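ATP phosphoribosyltransferase (Thermotoga maritima, PDB 1O63) probably catalyses the condensation of ATP with 5-phosphoribose 1-diphosphate, the first step of histidine biosynthesis, which seems to set the rate of the pathway. Local coordinates at residues 3-8 with 18-23; 32-35 with 40-43; 172-177 with 190-195. All blocks are in the same frame, centred on the assembly; numbering follows the deposited sequence.

Contact 1 (3-8 with 18-23)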
loop_
_atom_site.group_PDB
_atom_site.type_symbol
_atom_site.label_atom_id
_atom_site.label_comp_id
_atom_site.label_asym_id
_atom_site.label_seq_id
_atom_site.Cartn_x
_atom_site.Cartn_y
_atom_site.Cartn_z
ATOM N N LEU A 3 16.500 13.381 -19.512
ATOM C CA LEU A 3 16.444 12.999 -18.091
ATOM C C LEU A 3 15.169 12.239 -17.760
ATOM O O LEU A 3 14.095 12.552 -18.268
ATOM C CB LEU A 3 16.564 14.233 -17.212
ATOM C CG LEU A 3 17.941 14.942 -17.246
ATOM C CD1 LEU A 3 17.909 16.147 -16.352
ATOM C CD2 LEU A 3 19.040 13.952 -16.812
ATOM N N LYS A 4 15.279 11.221 -16.917
ATOM C CA LYS A 4 14.083 10.463 -16.514
ATOM C C LYS A 4 13.805 10.756 -15.040
ATOM O O LYS A 4 14.716 10.546 -14.235
ATOM C CB LYS A 4 14.338 8.956 -16.687
ATOM C CG LYS A 4 14.085 8.496 -18.138
ATOM C CD LYS A 4 15.270 7.652 -18.603
ATOM C CE LYS A 4 15.142 7.314 -20.083
ATOM N NZ LYS A 4 14.392 6.038 -20.298
ATOM N N LEU A 5 12.609 11.251 -14.743
ATOM C CA LEU A 5 12.265 11.585 -13.352
ATOM C C LEU A 5 11.226 10.613 -12.785
ATOM O O LEU A 5 10.293 10.218 -13.508
ATOM C CB LEU A 5 11.733 13.017 -13.283
ATOM C CG LEU A 5 12.739 14.144 -13.074
ATOM C CD1 LEU A 5 13.893 14.082 -14.043
ATOM C CD2 LEU A 5 12.047 15.507 -13.159
ATOM N N ALA A 6 11.408 10.224 -11.511
ATOM C CA ALA A 6 10.427 9.337 -10.856
ATOM C C ALA A 6 9.628 10.245 -9.892
ATOM O O ALA A 6 10.211 10.760 -8.952
ATOM C CB ALA A 6 11.156 8.257 -10.061
ATOM N N ILE A 7 8.387 10.502 -10.212
ATOM C CA ILE A 7 7.517 11.429 -9.509
ATOM C C ILE A 7 6.489 10.684 -8.647
ATOM O O ILE A 7 5.860 9.712 -9.092
ATOM C CB ILE A 7 6.783 12.329 -10.511
ATOM C CG1 ILE A 7 7.687 12.898 -11.603
ATOM C CG2 ILE A 7 6.009 13.437 -9.804
ATOM C CD1 ILE A 7 8.965 13.565 -11.174
ATOM N N PRO A 8 6.406 11.047 -7.397
ATOM C CA PRO A 8 5.523 10.423 -6.421
ATOM C C PRO A 8 4.071 10.829 -6.568
ATOM O O PRO A 8 3.732 12.017 -6.453
ATOM C CB PRO A 8 6.077 10.951 -5.086
ATOM C CG PRO A 8 6.538 12.343 -5.449
ATOM C CD PRO A 8 7.169 12.202 -6.814
ATOM N N THR A 18 4.444 21.113 -10.002
ATOM C CA THR A 18 4.536 22.590 -10.101
ATOM C C THR A 18 5.963 23.058 -10.149
ATOM O O THR A 18 6.315 23.971 -10.947
ATOM C CB THR A 18 3.736 23.232 -8.954
ATOM O OG1 THR A 18 2.339 23.032 -9.282
ATOM C CG2 THR A 18 3.993 24.711 -8.800
ATOM N N TYR A 19 6.888 22.420 -9.416
ATOM C CA TYR A 19 8.298 22.810 -9.503
ATOM C C TYR A 19 8.806 22.646 -10.946
ATOM O O TYR A 19 9.483 23.537 -11.473
ATOM C CB TYR A 19 9.236 22.049 -8.598
ATOM C CG TYR A 19 8.997 22.054 -7.114
ATOM C CD1 TYR A 19 8.657 23.196 -6.416
ATOM C CD2 TYR A 19 9.141 20.866 -6.387
ATOM C CE1 TYR A 19 8.427 23.172 -5.047
ATOM C CE2 TYR A 19 8.927 20.846 -5.024
ATOM C CZ TYR A 19 8.579 21.985 -4.357
ATOM O OH TYR A 19 8.373 21.919 -2.991
ATOM N N LEU A 20 8.565 21.481 -11.529
ATOM C CA LEU A 20 9.034 21.227 -12.896
ATOM C C LEU A 20 8.411 22.218 -13.871
ATOM O O LEU A 20 9.055 22.630 -14.841
ATOM C CB LEU A 20 8.610 19.806 -13.314
ATOM C CG LEU A 20 9.099 18.666 -12.415
ATOM C CD1 LEU A 20 8.755 17.325 -13.070
ATOM C CD2 LEU A 20 10.606 18.779 -12.193
ATOM N N LYS A 21 7.123 22.492 -13.688
ATOM C CA LYS A 21 6.428 23.486 -14.517
ATOM C C LYS A 21 7.158 24.816 -14.451
ATOM O O LYS A 21 7.555 25.351 -15.494
ATOM C CB LYS A 21 4.962 23.612 -14.088
ATOM C CG LYS A 21 4.140 24.546 -14.973
ATOM C CD LYS A 21 2.825 24.950 -14.309
ATOM C CE LYS A 21 2.055 25.922 -15.203
ATOM N NZ LYS A 21 0.856 26.486 -14.519
ATOM N N LYS A 22 7.596 25.252 -13.260
ATOM C CA LYS A 22 8.329 26.514 -13.172
ATOM C C LYS A 22 9.772 26.452 -13.625
ATOM O O LYS A 22 10.377 27.523 -13.827
ATOM C CB LYS A 22 8.265 27.120 -11.769
ATOM C CG LYS A 22 6.810 27.241 -11.265
ATOM C CD LYS A 22 6.842 27.785 -9.854
ATOM C CE LYS A 22 5.473 28.153 -9.324
ATOM N NZ LYS A 22 5.587 28.534 -7.871
ATOM N N THR A 23 10.384 25.278 -13.772
ATOM C CA THR A 23 11.727 25.191 -14.300
ATOM C C THR A 23 11.738 25.284 -15.828
ATOM O O THR A 23 12.788 25.556 -16.414
ATOM C CB THR A 23 12.502 23.925 -13.891
ATOM O OG1 THR A 23 11.989 22.809 -14.629
ATOM C CG2 THR A 23 12.372 23.677 -12.397
#
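Leu5 of the strand and Leu20 of the helix reach toward each other tip to tip, and their methyls carry the contact. CD2 of Leu5 is the touching branch: it sits 3.7 Å from Leu20 CD2 and 3.8 Å from Leu20 CD1, so it fits against both ends of the leucine fork. One strand repeat further on, Ile7 adds a looser touch, its CD1 lying 4.2 Å from Leu20 CD1. Leu5 and Ile7 both point toward the helix, and a single helix residue can therefore meet both. Leu20 holds its CG anti to the carbonyl carbon (chi1 -57°) and extends the rest of the chain, which carries the fork across a gap of 10.2 Å between Leu5 CA and Leu20 CA. Further out, the hydroxyl of buried Thr23 gives its proton to the backbone within the same segment, Thr23 OG1 lying 2.9 Å from Leu20 O. Lys22, exposed on the helix, forms a salt bridge with Asp202 of helix 185-204, tying the two helices together. Strand 4-8 and helix 13-23 form the first beta-alpha unit of the chain. Between them the contact is wholly aliphatic, so its cohesion comes from burying methyl groups and from shape, and branched side chains that fill the space between helix and sheet suit it well.

Contact 2 (32-35 with 40-43)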
loop_
_atom_site.group_PDB
_atom_site.type_symbol
_atom_site.label_atom_id
_atom_site.label_comp_id
_atom_site.label_asym_id
_atom_site.label_seq_id
_atom_site.Cartn_x
_atom_site.Cartn_y
_atom_site.Cartn_z
ATOM N N SER A 32 -1.637 8.625 -17.247
ATOM C CA SER A 32 -1.680 8.474 -15.795
ATOM C C SER A 32 -0.282 8.108 -15.264
ATOM O O SER A 32 0.156 8.638 -14.261
ATOM C CB SER A 32 -2.639 7.340 -15.417
ATOM O OG SER A 32 -2.901 7.297 -14.043
ATOM N N ILE A 33 0.422 7.234 -15.996
ATOM C CA ILE A 33 1.722 6.785 -15.546
ATOM C C ILE A 33 2.913 7.411 -16.230
ATOM O O ILE A 33 4.046 7.174 -15.760
ATOM C CB ILE A 33 1.822 5.241 -15.668
ATOM C CG1 ILE A 33 1.807 4.871 -17.150
ATOM C CG2 ILE A 33 0.669 4.568 -14.912
ATOM C CD1 ILE A 33 1.955 3.402 -17.449
ATOM N N LEU A 34 2.757 8.127 -17.337
ATOM C CA LEU A 34 3.949 8.643 -18.047
ATOM C C LEU A 34 3.726 10.003 -18.679
ATOM O O LEU A 34 2.761 10.156 -19.436
ATOM C CB LEU A 34 4.300 7.640 -19.165
ATOM C CG LEU A 34 5.566 7.951 -19.967
ATOM C CD1 LEU A 34 6.795 7.678 -19.092
ATOM C CD2 LEU A 34 5.619 7.098 -21.224
ATOM N N ARG A 35 4.553 10.993 -18.337
ATOM C CA ARG A 35 4.445 12.340 -18.889
ATOM C C ARG A 35 5.737 12.634 -19.667
ATOM O O ARG A 35 6.810 12.569 -19.068
ATOM C CB ARG A 35 4.304 13.422 -17.824
ATOM C CG ARG A 35 3.454 13.088 -16.643
ATOM C CD ARG A 35 1.996 12.868 -16.986
ATOM N NE ARG A 35 1.222 12.707 -15.738
ATOM C CZ ARG A 35 0.820 13.762 -15.024
ATOM N NH1 ARG A 35 1.081 14.998 -15.467
ATOM N NH2 ARG A 35 0.148 13.591 -13.908
ATOM N N ILE A 40 12.777 15.370 -21.284
ATOM C CA ILE A 40 12.317 14.913 -19.987
ATOM C C ILE A 40 11.153 13.937 -20.081
ATOM O O ILE A 40 10.151 14.185 -20.756
ATOM C CB ILE A 40 11.924 16.061 -19.039
ATOM C CG1 ILE A 40 11.456 15.468 -17.690
ATOM C CG2 ILE A 40 10.807 16.885 -19.646
ATOM C CD1 ILE A 40 10.964 16.509 -16.722
ATOM N N VAL A 41 11.295 12.826 -19.366
ATOM C CA VAL A 41 10.210 11.838 -19.248
ATOM C C VAL A 41 9.936 11.671 -17.743
ATOM O O VAL A 41 10.894 11.487 -16.979
ATOM C CB VAL A 41 10.636 10.496 -19.834
ATOM C CG1 VAL A 41 9.681 9.370 -19.458
ATOM C CG2 VAL A 41 10.759 10.587 -21.354
ATOM N N CYS A 42 8.668 11.779 -17.358
ATOM C CA CYS A 42 8.331 11.580 -15.950
ATOM C C CYS A 42 7.600 10.246 -15.779
ATOM O O CYS A 42 6.572 10.044 -16.417
ATOM C CB CYS A 42 7.412 12.703 -15.430
ATOM S SG CYS A 42 8.256 14.280 -15.191
ATOM N N PHE A 43 8.147 9.401 -14.902
ATOM C CA PHE A 43 7.429 8.180 -14.513
ATOM C C PHE A 43 6.576 8.540 -13.279
ATOM O O PHE A 43 7.147 9.020 -12.295
ATOM C CB PHE A 43 8.437 7.096 -14.189
ATOM C CG PHE A 43 9.353 6.715 -15.327
ATOM C CD1 PHE A 43 10.729 6.614 -15.111
ATOM C CD2 PHE A 43 8.868 6.406 -16.566
ATOM C CE1 PHE A 43 11.551 6.224 -16.164
ATOM C CE2 PHE A 43 9.672 6.000 -17.616
ATOM C CZ PHE A 43 11.052 5.945 -17.407
#
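Leu34 swings CG anti to the backbone N (chi1 -176°), which brings CD1 across the strand boundary onto Val41 and Phe43. On the partner strand Phe43 sets its CG anti to the carbonyl carbon (chi1 -60°), and its ring lies side by side with the leucine, both pointing the same way. Leu34 CD1 is 3.5 Å from Phe43 CD2, an oblique approach to the ring, and 3.4 Å from Val41 CG1, closer than carbon atoms usually come. One methyl thus touches two neighbours on the face that carries Leu34 and Phe43. The backbones run antiparallel. Arg35 and Cys42 form a hydrogen-bonded pair: Arg35 N gives to Cys42 O at 2.9 Å, and Cys42 N gives to Arg35 O in a short bond of 2.6 Å. Leu34 and Phe43 make the adjoining non-hydrogen-bonded pair, where Leu34 CA comes 3.4 Å from Cys42 O in a CA-H...O contact. On the opposite face Arg35 CB lies 4.0 Å from Cys42 CB; Cys42, small and only weakly polar, suits this buried spot, while the arginine chain bends away so that its guanidinium can form a salt bridge with Glu30. Strands 34-37 and 40-45 form a beta hairpin at one side of the sheet, and strand 4-8 pairs with 40-45 beyond. Cys42 and Arg35 face helix 13-23 through Leu20 and Met17. On the other face, Phe43 packs on Ala140 of the second subunit.

Contact 3 (172-177 with 190-195)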
loop_
_atom_site.group_PDB
_atom_site.type_symbol
_atom_site.label_atom_id
_atom_site.label_comp_id
_atom_site.label_asym_id
_atom_site.label_seq_id
_atom_site.Cartn_x
_atom_site.Cartn_y
_atom_site.Cartn_z
ATOM N N THR A 172 9.410 17.016 1.429
ATOM C CA THR A 172 9.760 16.437 0.131
ATOM C C THR A 172 11.283 16.414 0.039
ATOM O O THR A 172 11.925 17.321 0.564
ATOM C CB THR A 172 9.200 17.325 -0.991
ATOM O OG1 THR A 172 7.781 17.432 -0.749
ATOM C CG2 THR A 172 9.454 16.760 -2.367
ATOM N N HIS A 173 11.843 15.375 -0.589
ATOM C CA HIS A 173 13.304 15.325 -0.746
ATOM C C HIS A 173 13.581 15.062 -2.254
ATOM O O HIS A 173 12.722 14.429 -2.853
ATOM C CB HIS A 173 13.887 14.141 0.017
ATOM C CG HIS A 173 13.713 14.189 1.504
ATOM N ND1 HIS A 173 14.691 14.591 2.357
ATOM C CD2 HIS A 173 12.626 13.896 2.270
ATOM C CE1 HIS A 173 14.219 14.558 3.619
ATOM N NE2 HIS A 173 12.967 14.134 3.575
ATOM N N VAL A 174 14.678 15.554 -2.765
ATOM C CA VAL A 174 15.106 15.200 -4.135
ATOM C C VAL A 174 16.236 14.173 -4.013
ATOM O O VAL A 174 17.128 14.318 -3.157
ATOM C CB VAL A 174 15.502 16.389 -4.973
ATOM C CG1 VAL A 174 16.529 17.261 -4.257
ATOM C CG2 VAL A 174 16.091 15.950 -6.335
ATOM N N VAL A 175 16.156 13.094 -4.792
ATOM C CA VAL A 175 17.114 12.002 -4.709
ATOM C C VAL A 175 17.632 11.679 -6.112
ATOM O O VAL A 175 16.869 11.798 -7.079
ATOM C CB VAL A 175 16.557 10.731 -4.075
ATOM C CG1 VAL A 175 16.567 10.847 -2.550
ATOM C CG2 VAL A 175 15.166 10.374 -4.585
ATOM N N VAL A 176 18.915 11.363 -6.222
ATOM C CA VAL A 176 19.510 11.169 -7.549
ATOM C C VAL A 176 20.156 9.790 -7.639
ATOM O O VAL A 176 20.868 9.377 -6.731
ATOM C CB VAL A 176 20.575 12.246 -7.836
ATOM C CG1 VAL A 176 21.332 11.999 -9.137
ATOM C CG2 VAL A 176 19.965 13.662 -7.936
ATOM N N ASN A 177 19.960 9.119 -8.765
ATOM C CA ASN A 177 20.662 7.838 -9.015
ATOM C C ASN A 177 22.149 8.148 -9.159
ATOM O O ASN A 177 22.562 8.957 -9.989
ATOM C CB ASN A 177 20.085 7.258 -10.304
ATOM C CG ASN A 177 20.785 6.054 -10.878
ATOM O OD1 ASN A 177 21.642 5.436 -10.253
ATOM N ND2 ASN A 177 20.394 5.705 -12.100
ATOM N N SER A 190 23.228 20.724 -14.057
ATOM C CA SER A 190 22.566 21.899 -14.595
ATOM C C SER A 190 21.078 21.912 -14.301
ATOM O O SER A 190 20.478 22.941 -13.945
ATOM C CB SER A 190 22.783 21.970 -16.117
ATOM O OG SER A 190 22.046 23.061 -16.637
ATOM N N PHE A 191 20.415 20.765 -14.519
ATOM C CA PHE A 191 18.980 20.698 -14.204
ATOM C C PHE A 191 18.779 20.939 -12.708
ATOM O O PHE A 191 17.910 21.722 -12.309
ATOM C CB PHE A 191 18.398 19.347 -14.643
ATOM C CG PHE A 191 16.976 19.144 -14.188
ATOM C CD1 PHE A 191 15.929 19.704 -14.888
ATOM C CD2 PHE A 191 16.701 18.413 -13.048
ATOM C CE1 PHE A 191 14.620 19.542 -14.466
ATOM C CE2 PHE A 191 15.396 18.233 -12.618
ATOM C CZ PHE A 191 14.362 18.796 -13.332
ATOM N N LEU A 192 19.619 20.356 -11.860
ATOM C CA LEU A 192 19.487 20.535 -10.407
ATOM C C LEU A 192 19.696 21.986 -9.985
ATOM O O LEU A 192 19.102 22.447 -9.000
ATOM C CB LEU A 192 20.447 19.615 -9.651
ATOM C CG LEU A 192 20.182 18.109 -9.820
ATOM C CD1 LEU A 192 21.212 17.274 -9.086
ATOM C CD2 LEU A 192 18.769 17.783 -9.354
ATOM N N GLU A 193 20.532 22.731 -10.708
ATOM C CA GLU A 193 20.726 24.147 -10.425
ATOM C C GLU A 193 19.449 24.940 -10.696
ATOM O O GLU A 193 19.048 25.723 -9.845
ATOM C CB GLU A 193 21.840 24.755 -11.276
ATOM C CG GLU A 193 23.244 24.305 -10.964
ATOM C CD GLU A 193 24.298 25.171 -11.632
ATOM O OE1 GLU A 193 24.120 26.409 -11.669
ATOM O OE2 GLU A 193 25.300 24.616 -12.132
ATOM N N LYS A 194 18.872 24.793 -11.881
ATOM C CA LYS A 194 17.620 25.458 -12.194
ATOM C C LYS A 194 16.512 25.096 -11.203
ATOM O O LYS A 194 15.742 25.956 -10.771
ATOM C CB LYS A 194 17.147 25.092 -13.598
ATOM C CG LYS A 194 18.071 25.516 -14.717
ATOM C CD LYS A 194 17.470 25.165 -16.079
ATOM C CE LYS A 194 16.168 25.905 -16.303
ATOM N NZ LYS A 194 15.953 26.233 -17.741
ATOM N N LEU A 195 16.415 23.813 -10.861
ATOM C CA LEU A 195 15.371 23.342 -9.956
ATOM C C LEU A 195 15.518 23.895 -8.558
ATOM O O LEU A 195 14.532 24.382 -7.977
ATOM C CB LEU A 195 15.372 21.809 -9.961
ATOM C CG LEU A 195 14.309 21.098 -9.138
ATOM C CD1 LEU A 195 12.928 21.346 -9.731
ATOM C CD2 LEU A 195 14.620 19.593 -9.083
#
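Val176 and Leu192 form the tighter half of this contact. Val176 CG2 and Leu192 CD1 meet tip to tip at 4.0 Å, a normal van der Waals touch. The valine places CG1 anti to its backbone N (chi1 174°) and CG2 anti to the carbonyl carbon, and it is this second branch that reaches the helix. Leu192 has CG anti to the carbonyl carbon (chi1 -64°); with chi2 extended, it reaches toward the strand and divides its two methyls between two valines. The other prong is slacker: Leu192 CD2 stands 4.4 Å from Val174 CG2. One helix turn on, the fit opens further, for Leu195 CD2 stays 4.8 Å from Val174 CG2 although the residue points toward the strand. Beta-branched valines are at home in a strand, and Val174 and Val176, two residues apart, both point toward the helix and present apolar branches to it. A leucine, longer and forked, spans the remaining gap, with Val174 CA and Leu192 CA 9.3 Å apart. The far side of the helix is quite different. Ser190, Glu193 and Lys194 are exposed, and polar or charged groups suit a surface that faces water, so the segment 190-195 is amphipathic. Where the strand ends, Asn177 takes the N-cap position of helix 178-183, its OD1 accepting from Val179 N. Strand 161-176 runs between strands 61-65 and 81-94, and Val174 packs on Ile61, Phe63 and Ile82 of these neighbours. Helix 185-204 lies over this face of the sheet, with Pro79 touching both Val174 and Leu192, and beside it runs helix 13-23, where Leu195 meets Tyr19.

The three contacts follow one another in series along the chain and all reach one mixed sheet. The centres of contact 1 and contact 2 are about 9 Å apart, as are those of contact 1 and contact 3, whereas contacts 2 and 3 lie about 17 Å apart between centres and do not touch. Contact 1 is thus the bridge: its strand 4-8 pairs with strand 40-45 of contact 2, with Ile7 packing on Cys42, while its Leu20 meets Phe191 of contact 3. Helices 13-23 and 185-204 consequently form one layer over the sheet, joining the N-terminal and C-terminal parts of the chain in a single lobe, consistent with the periplasmic-binding-protein-like fold of this family.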